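MaoC-like dehydratase (Phytophthora Capsici, PDB 3KH8) probably catalyses the reversible hydration of enoyl-CoA thioesters, as a hot dog-fold lyase of the MaoC-like dehydratase family. Local coordinates at residues F266-V279 / V317-A330. Numbering follows the deposited sequence.
Sequences FCGGDVARFKSIRV and VDGGEFVYTQDASA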
ATOM      1  N   PHE A 266       8.270  -6.172  23.447  1.00 19.40           N
ATOM      2  CA  PHE A 266       7.629  -6.054  24.761  1.00 19.67           C
ATOM      3  C   PHE A 266       6.172  -6.507  24.892  1.00 20.02           C
ATOM      4  O   PHE A 266       5.747  -6.901  25.984  1.00 20.30           O
ATOM      5  CB  PHE A 266       7.785  -4.625  25.293  1.00 19.37           C
ATOM      6  CG  PHE A 266       9.218  -4.187  25.433  1.00 19.59           C
ATOM      7  CD1 PHE A 266       9.994  -4.628  26.505  1.00 19.20           C
ATOM      8  CD2 PHE A 266       9.793  -3.343  24.490  1.00 18.68           C
ATOM      9  CE1 PHE A 266      11.321  -4.231  26.637  1.00 19.62           C
ATOM     10  CE2 PHE A 266      11.121  -2.941  24.609  1.00 19.56           C
ATOM     11  CZ  PHE A 266      11.890  -3.384  25.684  1.00 19.79           C
ATOM     12  N   CYS A 267       5.399  -6.449  23.809  1.00 19.99           N
ATOM     13  CA  CYS A 267       3.942  -6.592  23.935  1.00 19.93           C
ATOM     14  C   CYS A 267       3.383  -8.019  23.844  1.00 20.07           C
ATOM     15  O   CYS A 267       2.179  -8.220  24.012  1.00 20.17           O
ATOM     16  CB  CYS A 267       3.214  -5.652  22.968  1.00 19.87           C
ATOM     17  SG  CYS A 267       3.356  -3.899  23.392  1.00 19.50           S
ATOM     18  N   GLY A 268       4.253  -8.997  23.589  1.00 20.22           N
ATOM     19  CA  GLY A 268       3.855 -10.410  23.531  1.00 19.95           C
ATOM     20  C   GLY A 268       2.668 -10.722  22.630  1.00 19.95           C
ATOM     21  O   GLY A 268       1.764 -11.467  23.023  1.00 19.73           O
ATOM     22  N   GLY A 269       2.662 -10.138  21.434  1.00 19.68           N
ATOM     23  CA  GLY A 269       1.620 -10.403  20.437  1.00 19.66           C
ATOM     24  C   GLY A 269       0.232  -9.877  20.760  1.00 19.51           C
ATOM     25  O   GLY A 269      -0.744 -10.266  20.121  1.00 19.39           O
ATOM     26  N   ASP A 270       0.142  -8.977  21.736  1.00 19.53           N
ATOM     27  CA  ASP A 270      -1.145  -8.451  22.189  1.00 19.72           C
ATOM     28  C   ASP A 270      -1.194  -6.924  22.112  1.00 19.32           C
ATOM     29  O   ASP A 270      -0.550  -6.235  22.910  1.00 19.53           O
ATOM     30  CB  ASP A 270      -1.432  -8.939  23.619  1.00 19.88           C
ATOM     31  CG  ASP A 270      -2.783  -8.473  24.150  1.00 21.49           C
ATOM     32  OD1 ASP A 270      -3.580  -7.876  23.389  1.00 22.59           O
ATOM     33  OD2 ASP A 270      -3.050  -8.718  25.347  1.00 23.53           O
ATOM     34  N   VAL A 271      -1.972  -6.403  21.163  1.00 18.81           N
ATOM     35  CA  VAL A 271      -2.087  -4.951  20.965  1.00 18.37           C
ATOM     36  C   VAL A 271      -2.661  -4.215  22.181  1.00 18.41           C
ATOM     37  O   VAL A 271      -2.364  -3.044  22.389  1.00 18.37           O
ATOM     38  CB  VAL A 271      -2.880  -4.561  19.672  1.00 18.30           C
ATOM     39  CG1 VAL A 271      -2.139  -5.022  18.427  1.00 17.28           C
ATOM     40  CG2 VAL A 271      -4.327  -5.092  19.701  1.00 18.04           C
ATOM     41  N   ALA A 272      -3.461  -4.910  22.991  1.00 18.42           N
ATOM     42  CA  ALA A 272      -4.040  -4.305  24.193  1.00 18.34           C
ATOM     43  C   ALA A 272      -2.962  -3.898  25.207  1.00 18.28           C
ATOM     44  O   ALA A 272      -3.203  -3.054  26.070  1.00 18.60           O
ATOM     45  CB  ALA A 272      -5.079  -5.239  24.830  1.00 18.33           C
ATOM     46  N   ARG A 273      -1.770  -4.475  25.073  1.00 18.04           N
ATOM     47  CA  ARG A 273      -0.637  -4.147  25.947  1.00 17.94           C
ATOM     48  C   ARG A 273       0.100  -2.853  25.559  1.00 17.75           C
ATOM     49  O   ARG A 273       0.850  -2.303  26.363  1.00 17.63           O
ATOM     50  CB  ARG A 273       0.328  -5.335  26.041  1.00 17.99           C
ATOM     51  CG  ARG A 273      -0.297  -6.567  26.700  1.00 18.36           C
ATOM     52  CD  ARG A 273       0.680  -7.724  26.823  1.00 19.50           C
ATOM     53  NE  ARG A 273       1.782  -7.415  27.731  1.00 20.63           N
ATOM     54  CZ  ARG A 273       2.870  -8.165  27.887  1.00 21.43           C
ATOM     55  NH1 ARG A 273       3.023  -9.287  27.195  1.00 22.05           N
ATOM     56  NH2 ARG A 273       3.811  -7.788  28.742  1.00 20.82           N
ATOM     57  N   PHE A 274      -0.135  -2.365  24.343  1.00 17.48           N
ATOM     58  CA  PHE A 274       0.506  -1.146  23.818  1.00 17.03           C
ATOM     59  C   PHE A 274      -0.253   0.082  24.338  1.00 17.13           C
ATOM     60  O   PHE A 274      -1.324   0.426  23.827  1.00 17.17           O
ATOM     61  CB  PHE A 274       0.478  -1.202  22.278  1.00 16.82           C
ATOM     62  CG  PHE A 274       1.382  -0.208  21.581  1.00 16.17           C
ATOM     63  CD1 PHE A 274       2.466  -0.655  20.828  1.00 15.50           C
ATOM     64  CD2 PHE A 274       1.112   1.160  21.613  1.00 15.86           C
ATOM     65  CE1 PHE A 274       3.291   0.248  20.137  1.00 15.02           C
ATOM     66  CE2 PHE A 274       1.930   2.074  20.935  1.00 15.74           C
ATOM     67  CZ  PHE A 274       3.022   1.616  20.195  1.00 15.31           C
ATOM     68  N   LYS A 275       0.302   0.754  25.347  1.00 16.97           N
ATOM     69  CA  LYS A 275      -0.460   1.784  26.065  1.00 17.21           C
ATOM     70  C   LYS A 275      -0.204   3.226  25.632  1.00 16.79           C
ATOM     71  O   LYS A 275      -1.148   3.967  25.341  1.00 16.89           O
ATOM     72  CB  LYS A 275      -0.307   1.628  27.586  1.00 17.47           C
ATOM     73  CG  LYS A 275      -0.982   0.383  28.148  1.00 19.14           C
ATOM     74  CD  LYS A 275      -2.493   0.436  27.925  1.00 21.96           C
ATOM     75  CE  LYS A 275      -3.152  -0.879  28.267  1.00 23.96           C
ATOM     76  NZ  LYS A 275      -4.560  -0.939  27.770  1.00 25.61           N
ATOM     77  N   SER A 276       1.059   3.633  25.601  1.00 16.41           N
ATOM     78  CA  SER A 276       1.388   4.984  25.158  1.00 16.35           C
ATOM     79  C   SER A 276       2.788   5.072  24.579  1.00 16.05           C
ATOM     80  O   SER A 276       3.644   4.232  24.851  1.00 16.27           O
ATOM     81  CB  SER A 276       1.213   6.010  26.289  1.00 16.26           C
ATOM     82  OG  SER A 276       2.160   5.796  27.319  1.00 17.02           O
ATOM     83  N   ILE A 277       2.998   6.107  23.776  1.00 15.91           N
ATOM     84  CA  ILE A 277       4.272   6.360  23.133  1.00 15.65           C
ATOM     85  C   ILE A 277       4.386   7.856  22.847  1.00 15.56           C
ATOM     86  O   ILE A 277       3.437   8.478  22.360  1.00 15.37           O
ATOM     87  CB  ILE A 277       4.447   5.492  21.839  1.00 15.74           C
ATOM     88  CG1 ILE A 277       5.829   5.706  21.206  1.00 15.78           C
ATOM     89  CG2 ILE A 277       3.289   5.723  20.843  1.00 15.45           C
ATOM     90  CD1 ILE A 277       6.246   4.611  20.232  1.00 15.49           C
ATOM     91  N   ARG A 278       5.532   8.435  23.196  1.00 15.40           N
ATOM     92  CA  ARG A 278       5.830   9.824  22.847  1.00 15.34           C
ATOM     93  C   ARG A 278       7.278   9.975  22.394  1.00 15.45           C
ATOM     94  O   ARG A 278       8.174   9.297  22.905  1.00 15.29           O
ATOM     95  CB  ARG A 278       5.502  10.778  23.999  1.00 15.60           C
ATOM     96  CG  ARG A 278       6.264  10.525  25.301  1.00 15.95           C
ATOM     97  CD  ARG A 278       5.896  11.588  26.319  1.00 17.24           C
ATOM     98  NE  ARG A 278       6.480  11.344  27.637  1.00 17.42           N
ATOM     99  CZ  ARG A 278       7.282  12.193  28.275  1.00 17.66           C
ATOM    100  NH1 ARG A 278       7.613  13.358  27.721  1.00 17.76           N
ATOM    101  NH2 ARG A 278       7.747  11.880  29.476  1.00 17.95           N
ATOM    102  N   VAL A 279       7.499  10.856  21.423  1.00 15.39           N
ATOM    103  CA  VAL A 279       8.808  11.004  20.800  1.00 15.53           C
ATOM    104  C   VAL A 279       9.019  12.455  20.404  1.00 16.32           C
ATOM    105  O   VAL A 279       8.068  13.250  20.381  1.00 16.23           O
ATOM    106  CB  VAL A 279       8.943  10.130  19.508  1.00 15.34           C
ATOM    107  CG1 VAL A 279       8.708   8.647  19.797  1.00 14.42           C
ATOM    108  CG2 VAL A 279       8.005  10.623  18.391  1.00 14.72           C
ATOM    109  N   VAL A 317      14.660   9.846  15.784  1.00 17.18           N
ATOM    110  CA  VAL A 317      13.589   9.864  16.769  1.00 17.21           C
ATOM    111  C   VAL A 317      14.268   9.807  18.137  1.00 17.09           C
ATOM    112  O   VAL A 317      14.974   8.845  18.450  1.00 16.90           O
ATOM    113  CB  VAL A 317      12.637   8.660  16.588  1.00 17.08           C
ATOM    114  CG1 VAL A 317      11.535   8.692  17.615  1.00 17.67           C
ATOM    115  CG2 VAL A 317      12.046   8.635  15.171  1.00 16.90           C
ATOM    116  N   ASP A 318      14.063  10.848  18.938  1.00 17.07           N
ATOM    117  CA  ASP A 318      14.767  10.996  20.211  1.00 17.09           C
ATOM    118  C   ASP A 318      13.770  11.144  21.355  1.00 17.13           C
ATOM    119  O   ASP A 318      12.579  11.394  21.123  1.00 16.62           O
ATOM    120  CB  ASP A 318      15.694  12.216  20.148  1.00 17.21           C
ATOM    121  CG  ASP A 318      16.938  12.077  21.029  1.00 17.60           C
ATOM    122  OD1 ASP A 318      17.007  11.180  21.899  1.00 18.01           O
ATOM    123  OD2 ASP A 318      17.862  12.892  20.841  1.00 18.99           O
ATOM    124  N   GLY A 319      14.263  10.972  22.582  1.00 17.02           N
ATOM    125  CA  GLY A 319      13.453  11.141  23.789  1.00 16.96           C
ATOM    126  C   GLY A 319      12.221  10.253  23.829  1.00 17.11           C
ATOM    127  O   GLY A 319      11.165  10.664  24.307  1.00 17.01           O
ATOM    128  N   GLY A 320      12.362   9.028  23.334  1.00 17.06           N
ATOM    129  CA  GLY A 320      11.242   8.105  23.244  1.00 17.08           C
ATOM    130  C   GLY A 320      10.869   7.483  24.573  1.00 17.46           C
ATOM    131  O   GLY A 320      11.732   6.978  25.294  1.00 17.04           O
ATOM    132  N   GLU A 321       9.579   7.539  24.899  1.00 17.61           N
ATOM    133  CA  GLU A 321       9.044   6.867  26.078  1.00 18.20           C
ATOM    134  C   GLU A 321       7.859   5.990  25.685  1.00 18.13           C
ATOM    135  O   GLU A 321       6.864   6.476  25.146  1.00 18.19           O
ATOM    136  CB  GLU A 321       8.627   7.876  27.150  1.00 18.33           C
ATOM    137  CG  GLU A 321       7.999   7.237  28.382  1.00 20.26           C
ATOM    138  CD  GLU A 321       7.426   8.262  29.334  1.00 23.31           C
ATOM    139  OE1 GLU A 321       8.202   8.854  30.108  1.00 23.89           O
ATOM    140  OE2 GLU A 321       6.195   8.473  29.302  1.00 26.08           O
ATOM    141  N   PHE A 322       7.983   4.697  25.956  1.00 18.21           N
ATOM    142  CA  PHE A 322       6.956   3.718  25.626  1.00 18.43           C
ATOM    143  C   PHE A 322       6.418   3.103  26.913  1.00 18.86           C
ATOM    144  O   PHE A 322       7.194   2.686  27.773  1.00 18.80           O
ATOM    145  CB  PHE A 322       7.552   2.636  24.722  1.00 18.26           C
ATOM    146  CG  PHE A 322       6.601   1.517  24.372  1.00 18.17           C
ATOM    147  CD1 PHE A 322       6.907   0.202  24.708  1.00 18.11           C
ATOM    148  CD2 PHE A 322       5.417   1.773  23.686  1.00 18.07           C
ATOM    149  CE1 PHE A 322       6.043  -0.842  24.381  1.00 17.99           C
ATOM    150  CE2 PHE A 322       4.547   0.742  23.356  1.00 17.89           C
ATOM    151  CZ  PHE A 322       4.861  -0.571  23.701  1.00 17.83           C
ATOM    152  N   VAL A 323       5.096   3.063  27.044  1.00 19.27           N
ATOM    153  CA  VAL A 323       4.461   2.426  28.195  1.00 19.85           C
ATOM    154  C   VAL A 323       3.620   1.239  27.733  1.00 20.67           C
ATOM    155  O   VAL A 323       2.789   1.365  26.830  1.00 20.26           O
ATOM    156  CB  VAL A 323       3.615   3.430  29.035  1.00 19.81           C
ATOM    157  CG1 VAL A 323       2.943   2.730  30.220  1.00 19.61           C
ATOM    158  CG2 VAL A 323       4.484   4.589  29.522  1.00 19.24           C
ATOM    159  N   TYR A 324       3.863   0.085  28.349  1.00 21.72           N
ATOM    160  CA  TYR A 324       3.132  -1.131  28.032  1.00 23.06           C
ATOM    161  C   TYR A 324       2.668  -1.844  29.304  1.00 24.21           C
ATOM    162  O   TYR A 324       3.197  -1.597  30.394  1.00 23.75           O
ATOM    163  CB  TYR A 324       3.986  -2.063  27.158  1.00 22.87           C
ATOM    164  CG  TYR A 324       5.143  -2.719  27.880  1.00 22.99           C
ATOM    165  CD1 TYR A 324       6.311  -2.010  28.164  1.00 23.10           C
ATOM    166  CD2 TYR A 324       5.072  -4.055  28.278  1.00 23.62           C
ATOM    167  CE1 TYR A 324       7.372  -2.611  28.830  1.00 23.24           C
ATOM    168  CE2 TYR A 324       6.128  -4.666  28.944  1.00 23.78           C
ATOM    169  CZ  TYR A 324       7.273  -3.937  29.216  1.00 23.39           C
ATOM    170  OH  TYR A 324       8.319  -4.534  29.875  1.00 23.78           O
ATOM    171  N   THR A 325       1.672  -2.718  29.155  1.00 25.97           N
ATOM    172  CA  THR A 325       1.203  -3.574  30.247  1.00 27.85           C
ATOM    173  C   THR A 325       2.216  -4.688  30.507  1.00 29.24           C
ATOM    174  O   THR A 325       2.542  -5.465  29.608  1.00 29.15           O
ATOM    175  CB  THR A 325      -0.188  -4.181  29.939  1.00 27.77           C
ATOM    176  OG1 THR A 325      -1.107  -3.133  29.614  1.00 27.56           O
ATOM    177  CG2 THR A 325      -0.724  -4.955  31.138  1.00 28.01           C
ATOM    178  N   GLN A 326       2.707  -4.750  31.745  1.00 31.34           N
ATOM    179  CA  GLN A 326       3.743  -5.708  32.152  1.00 33.35           C
ATOM    180  C   GLN A 326       3.311  -7.171  32.073  1.00 34.67           C
ATOM    181  O   GLN A 326       2.120  -7.475  32.147  1.00 34.82           O
ATOM    182  CB  GLN A 326       4.226  -5.388  33.567  1.00 33.28           C
ATOM    183  CG  GLN A 326       5.335  -4.361  33.612  1.00 33.96           C
ATOM    184  CD  GLN A 326       5.632  -3.884  35.016  1.00 34.52           C
ATOM    185  OE1 GLN A 326       4.835  -3.160  35.619  1.00 35.19           O
ATOM    186  NE2 GLN A 326       6.788  -4.275  35.543  1.00 34.32           N
ATOM    187  N   ASP A 327       4.296  -8.062  31.932  1.00 36.46           N
ATOM    188  CA  ASP A 327       4.074  -9.513  31.833  1.00 38.30           C
ATOM    189  C   ASP A 327       3.187 -10.070  32.950  1.00 39.35           C
ATOM    190  O   ASP A 327       2.290 -10.878  32.691  1.00 39.67           O
ATOM    191  CB  ASP A 327       5.413 -10.266  31.820  1.00 38.37           C
ATOM    192  CG  ASP A 327       6.167 -10.121  30.504  1.00 39.24           C
ATOM    193  OD1 ASP A 327       5.738  -9.339  29.629  1.00 39.79           O
ATOM    194  OD2 ASP A 327       7.207 -10.800  30.347  1.00 39.81           O
ATOM    195  N   ALA A 328       3.437  -9.628  34.182  1.00 40.62           N
ATOM    196  CA  ALA A 328       2.684 -10.081  35.352  1.00 41.87           C
ATOM    197  C   ALA A 328       1.223  -9.621  35.335  1.00 42.77           C
ATOM    198  O   ALA A 328       0.412 -10.072  36.149  1.00 42.95           O
ATOM    199  CB  ALA A 328       3.376  -9.622  36.635  1.00 41.91           C
ATOM    200  N   SER A 329       0.895  -8.730  34.400  1.00 43.80           N
ATOM    201  CA  SER A 329      -0.457  -8.191  34.271  1.00 44.77           C
ATOM    202  C   SER A 329      -1.157  -8.670  32.995  1.00 45.40           C
ATOM    203  O   SER A 329      -2.305  -8.299  32.732  1.00 45.56           O
ATOM    204  CB  SER A 329      -0.426  -6.661  34.326  1.00 44.75           C
ATOM    205  OG  SER A 329       0.222  -6.209  35.501  1.00 45.08           O
ATOM    206  N   ALA A 330      -0.463  -9.492  32.209  1.00 46.16           N
ATOM    207  CA  ALA A 330      -1.035 -10.088  31.002  1.00 46.90           C
ATOM    208  C   ALA A 330      -1.987 -11.228  31.378  1.00 47.35           C
ATOM    209  O   ALA A 330      -1.551 -12.346  31.675  1.00 47.69           O
ATOM    210  CB  ALA A 330       0.071 -10.579  30.070  1.00 46.78           C
TER
HETATM  211  O   HOH W   1       7.212  -8.085  27.788  1.00 30.15           O
HETATM  212  O   HOH W   2      -3.464  -4.196  28.630  1.00 42.00           O
HETATM  213  O   HOH W   3       4.541   7.285  26.549  1.00 15.55           O
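Strands 274-279 and 320-324 run antiparallel, and the backbone bonds begin at R273, whose O accepts from T325 N. A classic beta bulge follows: K275 N and S276 N both donate to V323 O. V323 N returns a bond to S276 O, which completes the bulge, and R278 and E321 form the next hydrogen-bonded pair.

Aromatic side chains gather on the face that carries F274, I277, F322 and Y324. F322 turns its edge to the ring of F274. F322 CE2 sits over the centre of the F274 ring, 3.5 Å from F274 CE1, with the planes at 64°. The sulfur of C267 meets the F322 edge, C267 SG to F322 CZ 3.7 Å. F266 CB lies over the face of Y324 in a CH-pi contact, 3.8 Å from the ring centroid. Helix 251-266 covers I277 on this side. Y324 OH bonds to Q297 of strand 290-297.

Charged groups close the contact at two places. The R273 chain bends at chi3 (65°), which brings its guanidinium side-on to T325 O. R273 NE and NH2 both donate to T325 O, each at 2.8 Å. R273 NH2 also reaches D327 OD1 at 2.6 Å, on the anti lone pair, in a salt bridge. A water joins F266 O to the same OD1. On the other face R278 NH2 pairs with E321 OE1 at 3.1 Å, from above the carboxylate plane, and with A198 O.

The chemistry implies two neighbouring inner strands of the hot dog sheet with a buried, largely aromatic face and a partly exposed one that carries S276, V323 and the R278-E321 salt bridge, while R273 ties the C-terminal tail to the strand start.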